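Local coordinates for ethanolamine utilization protein EutN/carboxysome structural protein Ccml (PDB 6OWG), which probably forms the pentameric vertices of a bacterial microcompartment shell, at residues D[67-70]-D[71-74]. Sequence-based numbering, arbitrary orientation.
Sequences EYHQ and NRPL
R72 folds back over the turn it closes and gives its NE to the carbonyl O of Y68, a bond of 2.8 Å with an N-H...O angle of 160°. The oxygen lies in the guanidinium plane and NE in the carbonyl plane, a geometry the long, flat-ended arginine can supply, while its NH2 makes weak hydrogen bonds to S18 O and T20 O. Its CG stands beside the backbone N (chi1 -63°), from where the extended chain carries CD past the H69 ring, 3.6 Å from CD2. An alanine here removes NE and CD, which would probably leave the Y68 carbonyl without this donor and a gap beside CD2 of H69. H69 has a neighbour on each face: CD1 of L74 makes a CH-pi contact, 3.6 Å from the ring centroid, while on the opposite side the Y68 ring edge, at CE2, approaches near the rim. A flat imidazole suits this slot. The backbone positioning these side chains is a type I beta turn from H69 to R72, with a weak R72 N to H69 O bond. The whole lies in the loop joining strands 54-59 and 76-81 of the OB-like barrel, where H69 and L74 both pack on A44 of strand 39-44.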
ATOM      1  N   GLU D  67      87.333  -6.209 -26.920  1.00 14.07           N
ATOM      2  CA  GLU D  67      86.288  -5.844 -25.949  1.00 14.07           C
ATOM      3  C   GLU D  67      86.796  -5.168 -24.672  1.00 14.07           C
ATOM      4  O   GLU D  67      85.989  -4.781 -23.823  1.00 14.07           O
ATOM      5  CB  GLU D  67      85.366  -7.027 -25.566  1.00 14.07           C
ATOM      6  CG  GLU D  67      85.815  -8.034 -24.495  1.00 14.07           C
ATOM      7  CD  GLU D  67      86.318  -9.356 -25.065  1.00 14.07           C
ATOM      8  OE1 GLU D  67      86.494  -9.465 -26.296  1.00 14.07           O
ATOM      9  OE2 GLU D  67      86.551 -10.289 -24.268  1.00 14.07           O
ATOM     10  N   TYR D  68      88.109  -5.002 -24.517  1.00 12.54           N
ATOM     11  CA  TYR D  68      88.638  -4.080 -23.523  1.00 12.54           C
ATOM     12  C   TYR D  68      89.550  -3.031 -24.139  1.00 12.54           C
ATOM     13  O   TYR D  68      90.129  -2.226 -23.403  1.00 12.54           O
ATOM     14  CB  TYR D  68      89.380  -4.823 -22.407  1.00 12.54           C
ATOM     15  CG  TYR D  68      90.197  -6.018 -22.839  1.00 12.54           C
ATOM     16  CD1 TYR D  68      89.708  -7.309 -22.676  1.00 12.54           C
ATOM     17  CD2 TYR D  68      91.466  -5.859 -23.383  1.00 12.54           C
ATOM     18  CE1 TYR D  68      90.451  -8.407 -23.059  1.00 12.54           C
ATOM     19  CE2 TYR D  68      92.219  -6.953 -23.768  1.00 12.54           C
ATOM     20  CZ  TYR D  68      91.705  -8.224 -23.604  1.00 12.54           C
ATOM     21  OH  TYR D  68      92.445  -9.317 -23.985  1.00 12.54           O
ATOM     22  N   HIS D  69      89.690  -3.027 -25.464  1.00  9.74           N
ATOM     23  CA  HIS D  69      90.373  -1.971 -26.194  1.00  9.74           C
ATOM     24  C   HIS D  69      89.414  -1.174 -27.064  1.00  9.74           C
ATOM     25  O   HIS D  69      89.855  -0.507 -28.001  1.00  9.74           O
ATOM     26  CB  HIS D  69      91.486  -2.554 -27.064  1.00  9.74           C
ATOM     27  CG  HIS D  69      92.660  -3.066 -26.295  1.00  9.74           C
ATOM     28  ND1 HIS D  69      93.669  -3.795 -26.884  1.00  9.74           N
ATOM     29  CD2 HIS D  69      92.997  -2.945 -24.989  1.00  9.74           C
ATOM     30  CE1 HIS D  69      94.575  -4.105 -25.975  1.00  9.74           C
ATOM     31  NE2 HIS D  69      94.190  -3.603 -24.816  1.00  9.74           N
ATOM     32  N   GLN D  70      88.113  -1.221 -26.762  1.00 11.11           N
ATOM     33  CA  GLN D  70      87.093  -0.800 -27.722  1.00 11.11           C
ATOM     34  C   GLN D  70      87.061   0.711 -27.906  1.00 11.11           C
ATOM     35  O   GLN D  70      86.918   1.200 -29.032  1.00 11.11           O
ATOM     36  CB  GLN D  70      85.723  -1.306 -27.281  1.00 11.11           C
ATOM     37  CG  GLN D  70      85.383  -2.685 -27.798  1.00 11.11           C
ATOM     38  CD  GLN D  70      84.002  -3.134 -27.373  1.00 11.11           C
ATOM     39  OE1 GLN D  70      83.362  -2.499 -26.536  1.00 11.11           O
ATOM     40  NE2 GLN D  70      83.531  -4.232 -27.952  1.00 11.11           N
ATOM     41  N   ASN D  71      87.178   1.467 -26.823  1.00 10.53           N
ATOM     42  CA  ASN D  71      87.154   2.920 -26.891  1.00 10.53           C
ATOM     43  C   ASN D  71      88.524   3.513 -26.589  1.00 10.53           C
ATOM     44  O   ASN D  71      88.638   4.683 -26.216  1.00 10.53           O
ATOM     45  CB  ASN D  71      86.093   3.474 -25.944  1.00 10.53           C
ATOM     46  CG  ASN D  71      84.722   2.881 -26.204  1.00 10.53           C
ATOM     47  OD1 ASN D  71      84.231   2.896 -27.333  1.00 10.53           O
ATOM     48  ND2 ASN D  71      84.101   2.345 -25.162  1.00 10.53           N
ATOM     49  N   ARG D  72      89.568   2.711 -26.747  1.00  8.69           N
ATOM     50  CA  ARG D  72      90.960   3.053 -26.524  1.00  8.69           C
ATOM     51  C   ARG D  72      91.616   3.482 -27.828  1.00  8.69           C
ATOM     52  O   ARG D  72      91.380   2.871 -28.871  1.00  8.69           O
ATOM     53  CB  ARG D  72      91.721   1.862 -25.945  1.00  8.69           C
ATOM     54  CG  ARG D  72      91.228   1.419 -24.590  1.00  8.69           C
ATOM     55  CD  ARG D  72      92.210   0.464 -23.952  1.00  8.69           C
ATOM     56  NE  ARG D  72      91.709  -0.069 -22.692  1.00  8.69           N
ATOM     57  CZ  ARG D  72      91.981   0.451 -21.503  1.00  8.69           C
ATOM     58  NH1 ARG D  72      91.480  -0.097 -20.407  1.00  8.69           N
ATOM     59  NH2 ARG D  72      92.754   1.521 -21.409  1.00  8.69           N
ATOM     60  N   PRO D  73      92.442   4.519 -27.806  1.00  7.04           N
ATOM     61  CA  PRO D  73      93.079   5.023 -29.038  1.00  7.04           C
ATOM     62  C   PRO D  73      94.277   4.182 -29.463  1.00  7.04           C
ATOM     63  O   PRO D  73      95.438   4.596 -29.418  1.00  7.04           O
ATOM     64  CB  PRO D  73      93.465   6.448 -28.638  1.00  7.04           C
ATOM     65  CG  PRO D  73      93.730   6.358 -27.191  1.00  7.04           C
ATOM     66  CD  PRO D  73      92.774   5.352 -26.640  1.00  7.04           C
ATOM     67  N   LEU D  74      93.994   2.963 -29.910  1.00  6.36           N
ATOM     68  CA  LEU D  74      95.014   1.996 -30.287  1.00  6.36           C
ATOM     69  C   LEU D  74      94.854   1.644 -31.756  1.00  6.36           C
ATOM     70  O   LEU D  74      93.735   1.403 -32.220  1.00  6.36           O
ATOM     71  CB  LEU D  74      94.908   0.735 -29.429  1.00  6.36           C
ATOM     72  CG  LEU D  74      95.091   0.933 -27.927  1.00  6.36           C
ATOM     73  CD1 LEU D  74      94.577  -0.266 -27.183  1.00  6.36           C
ATOM     74  CD2 LEU D  74      96.544   1.160 -27.607  1.00  6.36           C
TER